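Local coordinates for protein aerobactin synthase IucA (Klebsiella pneumoniae subsp. pneumoniae, PDB 5JM8) that probably catalyses an ATP-dependent condensation of citrate with a modified lysine during biosynthesis of the siderophore aerobactin, as an NIS synthetase, at residues Gly300-Ala304 against Val324-Trp330; Trp401-Tyr405 against Ser490-Val494; Ala426-Leu432 against Leu443-Asp447. The contacts are given in a common frame with arbitrary orientation. Numbering follows the deposited sequence.

Interaction 1. Residues Gly300-Ala304 against Val324-Trp330; sequences GMRLA and VMQEDGW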
loop_
_atom_site.group_PDB
_atom_site.type_symbol
_atom_site.label_atom_id
_atom_site.label_comp_id
_atom_site.label_asym_id
_atom_site.label_seq_id
_atom_site.Cartn_x
_atom_site.Cartn_y
_atom_site.Cartn_z
ATOM N N GLY A 300 -32.153 -15.189 3.611
ATOM C CA GLY A 300 -31.048 -14.342 4.015
ATOM C C GLY A 300 -31.523 -13.266 4.968
ATOM O O GLY A 300 -30.875 -12.982 5.974
ATOM N N MET A 301 -32.662 -12.665 4.643
ATOM C CA MET A 301 -33.272 -11.658 5.502
ATOM C C MET A 301 -33.621 -12.268 6.852
ATOM O O MET A 301 -33.368 -11.677 7.901
ATOM C CB MET A 301 -34.534 -11.081 4.852
ATOM C CG MET A 301 -34.295 -10.320 3.556
ATOM S SD MET A 301 -33.211 -8.892 3.731
ATOM C CE MET A 301 -34.080 -7.917 4.955
ATOM N N ARG A 302 -34.205 -13.461 6.807
ATOM C CA ARG A 302 -34.616 -14.181 8.006
ATOM C C ARG A 302 -33.439 -14.397 8.949
ATOM O O ARG A 302 -33.535 -14.151 10.152
ATOM C CB ARG A 302 -35.239 -15.525 7.619
ATOM C CG ARG A 302 -35.699 -16.375 8.794
ATOM C CD ARG A 302 -36.501 -17.579 8.329
ATOM N NE ARG A 302 -37.666 -17.177 7.543
ATOM C CZ ARG A 302 -37.857 -17.461 6.257
ATOM N NH1 ARG A 302 -36.975 -18.181 5.573
ATOM N NH2 ARG A 302 -38.955 -17.031 5.650
ATOM N N LEU A 303 -32.324 -14.854 8.391
ATOM C CA LEU A 303 -31.113 -15.079 9.167
ATOM C C LEU A 303 -30.521 -13.754 9.644
ATOM O O LEU A 303 -29.969 -13.670 10.740
ATOM C CB LEU A 303 -30.086 -15.856 8.335
ATOM C CG LEU A 303 -28.780 -16.260 9.024
ATOM C CD1 LEU A 303 -29.043 -17.183 10.206
ATOM C CD2 LEU A 303 -27.837 -16.921 8.029
ATOM N N ALA A 304 -30.644 -12.720 8.818
ATOM C CA ALA A 304 -30.092 -11.410 9.147
ATOM C C ALA A 304 -30.853 -10.756 10.299
ATOM O O ALA A 304 -30.250 -10.158 11.188
ATOM C CB ALA A 304 -30.111 -10.510 7.925
ATOM N N VAL A 324 -20.702 -14.936 9.973
ATOM C CA VAL A 324 -21.566 -15.229 8.840
ATOM C C VAL A 324 -21.698 -13.952 8.015
ATOM O O VAL A 324 -21.958 -12.881 8.564
ATOM C CB VAL A 324 -22.961 -15.730 9.289
ATOM C CG1 VAL A 324 -23.886 -15.905 8.094
ATOM C CG2 VAL A 324 -22.835 -17.038 10.047
ATOM N N MET A 325 -21.491 -14.061 6.704
ATOM C CA MET A 325 -21.722 -12.938 5.798
ATOM C C MET A 325 -23.218 -12.781 5.551
ATOM O O MET A 325 -23.802 -13.498 4.738
ATOM C CB MET A 325 -20.986 -13.138 4.473
ATOM C CG MET A 325 -19.502 -12.830 4.534
ATOM S SD MET A 325 -18.655 -13.245 2.998
ATOM C CE MET A 325 -17.065 -12.461 3.257
ATOM N N GLN A 326 -23.829 -11.840 6.263
ATOM C CA GLN A 326 -25.274 -11.664 6.229
ATOM C C GLN A 326 -25.749 -11.067 4.916
ATOM O O GLN A 326 -25.220 -10.057 4.448
ATOM C CB GLN A 326 -25.731 -10.770 7.384
ATOM C CG GLN A 326 -25.452 -11.335 8.766
ATOM C CD GLN A 326 -26.213 -12.617 9.041
ATOM O OE1 GLN A 326 -27.190 -12.934 8.363
ATOM N NE2 GLN A 326 -25.764 -13.365 10.040
ATOM N N GLU A 327 -26.756 -11.708 4.331
ATOM C CA GLU A 327 -27.423 -11.190 3.148
ATOM C C GLU A 327 -28.665 -10.416 3.585
ATOM O O GLU A 327 -29.792 -10.888 3.434
ATOM C CB GLU A 327 -27.784 -12.332 2.198
ATOM C CG GLU A 327 -26.581 -13.157 1.767
ATOM C CD GLU A 327 -26.966 -14.439 1.055
ATOM O OE1 GLU A 327 -28.131 -14.555 0.619
ATOM O OE2 GLU A 327 -26.103 -15.338 0.945
ATOM N N ASP A 328 -28.439 -9.220 4.126
ATOM C CA ASP A 328 -29.486 -8.458 4.802
ATOM C C ASP A 328 -30.174 -7.454 3.881
ATOM O O ASP A 328 -30.731 -6.458 4.342
ATOM C CB ASP A 328 -28.901 -7.724 6.016
ATOM C CG ASP A 328 -27.729 -6.826 5.655
ATOM O OD1 ASP A 328 -27.535 -6.541 4.455
ATOM O OD2 ASP A 328 -27.001 -6.398 6.576
ATOM N N GLY A 329 -30.130 -7.715 2.578
ATOM C CA GLY A 329 -30.772 -6.843 1.613
ATOM C C GLY A 329 -30.923 -7.495 0.256
ATOM O O GLY A 329 -30.080 -8.291 -0.159
ATOM N N TRP A 330 -32.006 -7.161 -0.434
ATOM C CA TRP A 330 -32.248 -7.674 -1.775
ATOM C C TRP A 330 -33.178 -6.747 -2.533
ATOM O O TRP A 330 -33.909 -5.957 -1.937
ATOM C CB TRP A 330 -32.847 -9.081 -1.727
ATOM C CG TRP A 330 -34.220 -9.141 -1.122
ATOM C CD1 TRP A 330 -34.530 -9.395 0.182
ATOM C CD2 TRP A 330 -35.469 -8.949 -1.799
ATOM N NE1 TRP A 330 -35.892 -9.371 0.360
ATOM C CE2 TRP A 330 -36.491 -9.099 -0.841
ATOM C CE3 TRP A 330 -35.823 -8.664 -3.122
ATOM C CZ2 TRP A 330 -37.842 -8.975 -1.162
ATOM C CZ3 TRP A 330 -37.164 -8.541 -3.439
ATOM C CH2 TRP A 330 -38.156 -8.696 -2.464
#
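Helix 294-306 lies here against the connector that leaves strand 322-324 and enters strand 329-334, so the contact joins a helix to the passage between two different sheets. At G300 the backbones come close: its CA is nearest that of E327, 4.9 Å away, and G300 C stands 3.3 Å from E327 O. An ideally placed CB on residue 300 would lie 3.0 Å from E327 O, a clash, so this approach depends on the missing side chain. M301 bends back through three m rotamers, which brings M301 SD to 3.4 Å from D328 C and 3.5 Å from G329 N. The same sulfur makes a Met-aromatic contact with the five-membered ring of W330, 4.9 Å from its centroid and 75° off the ring normal, hence at the edge; M301 CG is 3.5 Å from W330 CD1. R302 points away and forms a salt bridge with E466. L303 faces the connector, with L303 CD2 4.1 Å from V324 CG1 and L303 CG 3.7 Å from Q326 OE1. At A304 the small side chain allows A304 CB to sit 3.6 Å from D328 CB, while A304 CA is 3.4 Å from Q326 OE1. A304 N donates to G300 O at 2.9 Å, and its angle to Q326 OE1 at 3.5 Å is poor. The acids bond to other parts of the chain, E327 to R349 and the backbone of C448, D328 to R201. Cohesion between these two segments therefore comes from shape and van der Waals contact rather than hydrogen bonding.

Interaction 2. Residues Trp401-Tyr405 against Ser490-Val494; sequences WVDAY and STFAV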
loop_
_atom_site.group_PDB
_atom_site.type_symbol
_atom_site.label_atom_id
_atom_site.label_comp_id
_atom_site.label_asym_id
_atom_site.label_seq_id
_atom_site.Cartn_x
_atom_site.Cartn_y
_atom_site.Cartn_z
ATOM N N TRP A 401 -2.418 -27.718 11.001
ATOM C CA TRP A 401 -3.401 -27.098 10.122
ATOM C C TRP A 401 -4.753 -27.797 10.262
ATOM O O TRP A 401 -5.793 -27.143 10.346
ATOM C CB TRP A 401 -2.921 -27.132 8.667
ATOM C CG TRP A 401 -3.639 -26.158 7.771
ATOM C CD1 TRP A 401 -3.174 -24.952 7.332
ATOM C CD2 TRP A 401 -4.950 -26.309 7.213
ATOM N NE1 TRP A 401 -4.114 -24.344 6.534
ATOM C CE2 TRP A 401 -5.213 -25.157 6.446
ATOM C CE3 TRP A 401 -5.925 -27.307 7.285
ATOM C CZ2 TRP A 401 -6.412 -24.975 5.759
ATOM C CZ3 TRP A 401 -7.114 -27.124 6.604
ATOM C CH2 TRP A 401 -7.347 -25.969 5.851
ATOM N N VAL A 402 -4.734 -29.128 10.299
ATOM C CA VAL A 402 -5.962 -29.911 10.429
ATOM C C VAL A 402 -6.629 -29.718 11.789
ATOM O O VAL A 402 -7.854 -29.638 11.878
ATOM C CB VAL A 402 -5.694 -31.417 10.216
ATOM C CG1 VAL A 402 -6.917 -32.249 10.605
ATOM C CG2 VAL A 402 -5.312 -31.686 8.769
ATOM N N ASP A 403 -5.831 -29.672 12.850
ATOM C CA ASP A 403 -6.371 -29.455 14.189
ATOM C C ASP A 403 -7.034 -28.088 14.307
ATOM O O ASP A 403 -8.116 -27.962 14.877
ATOM C CB ASP A 403 -5.270 -29.586 15.238
ATOM C CG ASP A 403 -4.698 -30.987 15.311
ATOM O OD1 ASP A 403 -5.336 -31.922 14.779
ATOM O OD2 ASP A 403 -3.613 -31.154 15.907
ATOM N N ALA A 404 -6.377 -27.067 13.766
ATOM C CA ALA A 404 -6.911 -25.711 13.796
ATOM C C ALA A 404 -8.163 -25.593 12.935
ATOM O O ALA A 404 -9.051 -24.793 13.228
ATOM C CB ALA A 404 -5.861 -24.725 13.332
ATOM N N TYR A 405 -8.222 -26.384 11.869
ATOM C CA TYR A 405 -9.391 -26.412 10.998
ATOM C C TYR A 405 -10.606 -26.920 11.764
ATOM O O TYR A 405 -11.708 -26.392 11.626
ATOM C CB TYR A 405 -9.125 -27.289 9.773
ATOM C CG TYR A 405 -10.361 -27.615 8.958
ATOM C CD1 TYR A 405 -10.805 -26.762 7.958
ATOM C CD2 TYR A 405 -11.074 -28.784 9.183
ATOM C CE1 TYR A 405 -11.930 -27.061 7.206
ATOM C CE2 TYR A 405 -12.200 -29.091 8.440
ATOM C CZ TYR A 405 -12.624 -28.225 7.453
ATOM O OH TYR A 405 -13.745 -28.528 6.711
ATOM N N SER A 490 -15.998 -31.511 2.298
ATOM C CA SER A 490 -15.299 -30.447 3.011
ATOM C C SER A 490 -14.062 -30.967 3.725
ATOM O O SER A 490 -12.936 -30.793 3.258
ATOM C CB SER A 490 -16.227 -29.779 4.028
ATOM O OG SER A 490 -16.837 -28.624 3.485
ATOM N N THR A 491 -14.286 -31.605 4.866
ATOM C CA THR A 491 -13.204 -32.035 5.732
ATOM C C THR A 491 -12.335 -33.091 5.062
ATOM O O THR A 491 -11.112 -33.038 5.144
ATOM C CB THR A 491 -13.754 -32.587 7.053
ATOM O OG1 THR A 491 -14.645 -31.627 7.633
ATOM C CG2 THR A 491 -12.625 -32.892 8.029
ATOM N N PHE A 492 -12.964 -34.052 4.395
ATOM C CA PHE A 492 -12.215 -35.143 3.783
ATOM C C PHE A 492 -11.435 -34.664 2.558
ATOM O O PHE A 492 -10.483 -35.317 2.136
ATOM C CB PHE A 492 -13.149 -36.296 3.404
ATOM C CG PHE A 492 -13.767 -37.003 4.591
ATOM C CD1 PHE A 492 -13.257 -36.835 5.871
ATOM C CD2 PHE A 492 -14.857 -37.840 4.421
ATOM C CE1 PHE A 492 -13.826 -37.485 6.953
ATOM C CE2 PHE A 492 -15.429 -38.490 5.502
ATOM C CZ PHE A 492 -14.913 -38.312 6.765
ATOM N N ALA A 493 -11.824 -33.522 1.995
ATOM C CA ALA A 493 -11.064 -32.928 0.901
ATOM C C ALA A 493 -9.757 -32.371 1.442
ATOM O O ALA A 493 -8.733 -32.374 0.758
ATOM C CB ALA A 493 -11.861 -31.841 0.214
ATOM N N VAL A 494 -9.800 -31.895 2.682
ATOM C CA VAL A 494 -8.608 -31.403 3.358
ATOM C C VAL A 494 -7.655 -32.562 3.642
ATOM O O VAL A 494 -6.475 -32.499 3.302
ATOM C CB VAL A 494 -8.969 -30.675 4.677
ATOM C CG1 VAL A 494 -7.723 -30.335 5.478
ATOM C CG2 VAL A 494 -9.772 -29.421 4.382
#
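V494 is the apolar centre of this antiparallel helix-helix packing, in which helices 394-420 and 475-500 run with their local axes at 169° and 11.5 Å apart at closest approach. Its CA-to-CB bond points toward the other helix, and three side chains gather on it: W401 CZ3 lies 3.5 Å from V494 CG1, V402 CG2 lies 4.3 Å from V494 CG1, and Y405 CE1 lies 4.3 Å from V494 CG2, which sits over one face of the tyrosine ring. Because W401 and Y405 are one helical turn apart, linked by the 3.0 Å bond from Y405 N to W401 O, both aromatic residues can reach the same valine. Helices 364-368 and 378-390 add L364 and L379 to this apolar cluster, and helix 506-521 places V513 against V402 and T491.

Further out, the tyrosine ring projects toward the start of segment 490-494, where Y405 OH is 3.9 Å from S490 CB. The hydroxyl of S490 itself bonds to the backbone oxygen of Y485. At the polar edge T491 OG1, already hydrogen-bonded to L486 O, lies near the plane of the tyrosine ring and accepts a weak hydrogen bond from Y405 OH at 3.4 Å.

Interaction 3. Residues Ala426-Leu432 against Leu443-Asp447; sequences AHQQNIL and LIYRD. With MG (magnesium ion), chain J; ATP (adenosine-5'-triphosphate), chain I.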
loop_
_atom_site.group_PDB
_atom_site.type_symbol
_atom_site.label_atom_id
_atom_site.label_comp_id
_atom_site.label_asym_id
_atom_site.label_seq_id
_atom_site.Cartn_x
_atom_site.Cartn_y
_atom_site.Cartn_z
ATOM N N ALA A 426 -22.465 -26.093 5.226
ATOM C CA ALA A 426 -21.207 -25.535 4.763
ATOM C C ALA A 426 -20.536 -26.388 3.694
ATOM O O ALA A 426 -19.877 -27.380 4.004
ATOM C CB ALA A 426 -20.274 -25.353 5.935
ATOM N N HIS A 427 -20.696 -25.987 2.435
ATOM C CA HIS A 427 -19.917 -26.564 1.348
ATOM C C HIS A 427 -18.441 -26.322 1.583
ATOM O O HIS A 427 -18.043 -25.593 2.488
ATOM C CB HIS A 427 -20.283 -25.957 -0.012
ATOM C CG HIS A 427 -21.653 -26.296 -0.495
ATOM N ND1 HIS A 427 -22.738 -25.468 -0.304
ATOM C CD2 HIS A 427 -22.113 -27.362 -1.189
ATOM C CE1 HIS A 427 -23.809 -26.015 -0.851
ATOM N NE2 HIS A 427 -23.456 -27.163 -1.397
ATOM N N GLN A 428 -17.630 -26.926 0.731
ATOM C CA GLN A 428 -16.235 -26.553 0.608
ATOM C C GLN A 428 -16.123 -25.178 -0.049
ATOM O O GLN A 428 -15.063 -24.548 -0.040
ATOM C CB GLN A 428 -15.503 -27.592 -0.218
ATOM C CG GLN A 428 -14.037 -27.650 0.025
ATOM C CD GLN A 428 -13.362 -28.703 -0.821
ATOM O OE1 GLN A 428 -12.143 -28.712 -0.939
ATOM N NE2 GLN A 428 -14.149 -29.602 -1.411
ATOM N N GLN A 429 -17.232 -24.731 -0.633
ATOM C CA GLN A 429 -17.302 -23.445 -1.313
ATOM C C GLN A 429 -17.985 -22.379 -0.447
ATOM O O GLN A 429 -17.866 -21.185 -0.721
ATOM C CB GLN A 429 -18.038 -23.606 -2.648
ATOM C CG GLN A 429 -18.039 -22.359 -3.530
ATOM C CD GLN A 429 -19.319 -21.546 -3.438
ATOM O OE1 GLN A 429 -20.303 -21.966 -2.830
ATOM N NE2 GLN A 429 -19.309 -20.371 -4.055
ATOM N N ASN A 430 -18.696 -22.810 0.594
ATOM C CA ASN A 430 -19.317 -21.885 1.541
ATOM C C ASN A 430 -18.410 -21.605 2.731
ATOM O O ASN A 430 -18.714 -20.753 3.561
ATOM C CB ASN A 430 -20.649 -22.439 2.040
ATOM C CG ASN A 430 -21.702 -22.482 0.959
ATOM O OD1 ASN A 430 -21.548 -21.874 -0.100
ATOM N ND2 ASN A 430 -22.790 -23.193 1.223
ATOM N N ILE A 431 -17.300 -22.333 2.804
ATOM C CA ILE A 431 -16.341 -22.173 3.888
ATOM C C ILE A 431 -15.172 -21.282 3.485
ATOM O O ILE A 431 -14.360 -21.658 2.636
ATOM C CB ILE A 431 -15.792 -23.537 4.342
ATOM C CG1 ILE A 431 -16.890 -24.337 5.038
ATOM C CG2 ILE A 431 -14.614 -23.354 5.294
ATOM C CD1 ILE A 431 -16.580 -25.816 5.189
ATOM N N LEU A 432 -15.090 -20.108 4.107
ATOM C CA LEU A 432 -13.926 -19.244 3.968
ATOM C C LEU A 432 -13.036 -19.432 5.191
ATOM O O LEU A 432 -13.446 -19.171 6.323
ATOM C CB LEU A 432 -14.339 -17.781 3.812
ATOM C CG LEU A 432 -15.337 -17.491 2.689
ATOM C CD1 LEU A 432 -15.790 -16.038 2.720
ATOM C CD2 LEU A 432 -14.737 -17.834 1.333
ATOM N N LEU A 443 -13.226 -18.454 10.928
ATOM C CA LEU A 443 -14.128 -18.924 9.882
ATOM C C LEU A 443 -15.082 -17.821 9.446
ATOM O O LEU A 443 -15.577 -17.050 10.268
ATOM C CB LEU A 443 -14.930 -20.139 10.369
ATOM C CG LEU A 443 -16.122 -20.576 9.506
ATOM C CD1 LEU A 443 -15.650 -21.120 8.164
ATOM C CD2 LEU A 443 -16.986 -21.603 10.224
ATOM N N ILE A 444 -15.334 -17.753 8.142
ATOM C CA ILE A 444 -16.397 -16.913 7.612
ATOM C C ILE A 444 -17.291 -17.750 6.693
ATOM O O ILE A 444 -16.842 -18.252 5.661
ATOM C CB ILE A 444 -15.844 -15.692 6.850
ATOM C CG1 ILE A 444 -14.914 -14.877 7.755
ATOM C CG2 ILE A 444 -16.993 -14.822 6.348
ATOM C CD1 ILE A 444 -14.225 -13.720 7.058
ATOM N N TYR A 445 -18.552 -17.905 7.090
ATOM C CA TYR A 445 -19.515 -18.675 6.314
ATOM C C TYR A 445 -20.235 -17.790 5.310
ATOM O O TYR A 445 -20.568 -16.642 5.600
ATOM C CB TYR A 445 -20.538 -19.355 7.227
ATOM C CG TYR A 445 -21.620 -20.081 6.460
ATOM C CD1 TYR A 445 -21.446 -21.397 6.054
ATOM C CD2 TYR A 445 -22.811 -19.445 6.131
ATOM C CE1 TYR A 445 -22.429 -22.060 5.346
ATOM C CE2 TYR A 445 -23.798 -20.101 5.424
ATOM C CZ TYR A 445 -23.602 -21.406 5.033
ATOM O OH TYR A 445 -24.586 -22.057 4.330
ATOM N N ARG A 446 -20.483 -18.357 4.133
ATOM C CA ARG A 446 -21.116 -17.654 3.028
ATOM C C ARG A 446 -22.265 -18.486 2.464
ATOM O O ARG A 446 -22.267 -19.706 2.605
ATOM C CB ARG A 446 -20.078 -17.357 1.947
ATOM C CG ARG A 446 -20.655 -16.996 0.599
ATOM C CD ARG A 446 -19.553 -16.696 -0.381
ATOM N NE ARG A 446 -18.769 -17.881 -0.716
ATOM C CZ ARG A 446 -17.555 -17.836 -1.253
ATOM N NH1 ARG A 446 -16.986 -16.664 -1.505
ATOM N NH2 ARG A 446 -16.904 -18.954 -1.534
ATOM N N ASP A 447 -23.228 -17.809 1.838
ATOM C CA ASP A 447 -24.401 -18.432 1.215
ATOM C C ASP A 447 -25.459 -18.771 2.262
ATOM O O ASP A 447 -25.484 -19.872 2.811
ATOM C CB ASP A 447 -24.017 -19.689 0.427
ATOM C CG ASP A 447 -25.113 -20.141 -0.528
ATOM O OD1 ASP A 447 -26.232 -19.589 -0.464
ATOM O OD2 ASP A 447 -24.856 -21.057 -1.336
HETATM MG MG MG J . -22.353 -21.574 -1.887
HETATM P PG ATP I . -22.777 -18.246 -3.370
HETATM O O1G ATP I . -22.277 -17.042 -4.127
HETATM O O2G ATP I . -21.749 -18.845 -2.440
HETATM O O3G ATP I . -24.125 -18.046 -2.720
HETATM P PB ATP I . -24.212 -20.389 -4.714
HETATM O O1B ATP I . -24.384 -20.605 -6.197
HETATM O O2B ATP I . -25.395 -19.940 -3.884
HETATM O O3B ATP I . -22.952 -19.393 -4.500
HETATM P PA ATP I . -24.180 -23.222 -4.298
HETATM O O1A ATP I . -25.644 -23.118 -4.645
HETATM O O2A ATP I . -23.749 -24.051 -3.113
HETATM O O3A ATP I . -23.601 -21.736 -4.071
HETATM O "O5'" ATP I . -23.340 -23.736 -5.568
HETATM C "C5'" ATP I . -21.931 -23.868 -5.422
HETATM C "C4'" ATP I . -21.199 -23.613 -6.732
HETATM O "O4'" ATP I . -19.804 -23.826 -6.510
HETATM C "C3'" ATP I . -21.630 -24.543 -7.855
HETATM O "O3'" ATP I . -21.928 -23.775 -9.028
HETATM C "C2'" ATP I . -20.455 -25.474 -8.091
HETATM O "O2'" ATP I . -20.206 -25.675 -9.481
HETATM C "C1'" ATP I . -19.275 -24.775 -7.438
HETATM N N9 ATP I . -18.401 -25.728 -6.717
HETATM C C8 ATP I . -17.099 -25.911 -6.993
HETATM N N7 ATP I . -16.561 -26.846 -6.170
HETATM C C5 ATP I . -17.536 -27.268 -5.347
HETATM C C6 ATP I . -17.638 -28.241 -4.241
HETATM N N6 ATP I . -16.544 -28.947 -3.869
HETATM N N1 ATP I . -18.840 -28.388 -3.638
HETATM C C2 ATP I . -19.921 -27.679 -4.018
HETATM N N3 ATP I . -19.892 -26.779 -5.017
HETATM C C4 ATP I . -18.752 -26.531 -5.710
#
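Two side-chain oxygens that cannot bond to each other, Q429 OE1 and N430 OD1, stand only 3.0 Å apart because both bind the magnesium ion, at 2.3 Å and 2.0 Å respectively. The metal site also includes D447, whose OD1 forms a salt bridge with K278 and whose OD2 lies 2.6 Å from MG, and ATP O3A, 2.5 Å from MG. Residues from both segments thus meet at the ion beside the triphosphate; Q429 NE2, hydrogen-bonded to T263, adds a weak hydrogen bond to ATP O2G at 3.3 Å.

These residues sit at a beta hairpin's open end. L432 and I444 form an antiparallel hydrogen-bonded pair, L432 N to I444 O and I444 N to L432 O, both 3.0 Å; I431 and Y445 form the adjoining non-hydrogen-bonded pair, CA to CA 5.3 Å. Beyond it R446 N donates to N430 O at 3.0 Å, so the pairing carries on into the metal-binding end. R446 NH2 clamps Q429 O at 2.6 Å with a nearly straight 167° angle, and L432 CD2 lies over a face of the guanidinium, 3.8 Å from R446 NH2.

The two strands are the inner pair of a four-stranded mixed sheet, with 440-445 running parallel to 322-324 and 431-435 antiparallel to 360-363. Helix 394-420 packs on I431 and L443 through V409, P412 and L413, whereas L432 and I444 contact M325 and T361.

In the fold
Interaction 3 touches both of the others, which do not touch each other: the centres of interactions 1 and 2 are 27 Å apart and their nearest atoms about 15 Å. Interaction 1 meets it through a probable hydrogen bond, M325 N to Y445 O at 3.0 Å, and through E327 OE2 packed 3.5 Å from D447 CA. From interaction 2, S490 OG packs 3.3 Å from I431 CD1. Along the chain, interaction 3 is nested within the loop closed by interaction 2, while interaction 1 precedes both. Only interaction 3 supplies direct metal ligands; the side chain of E327 lies about 5 Å from ATP and that of S490 about 7 Å, so both flank the nucleotide site.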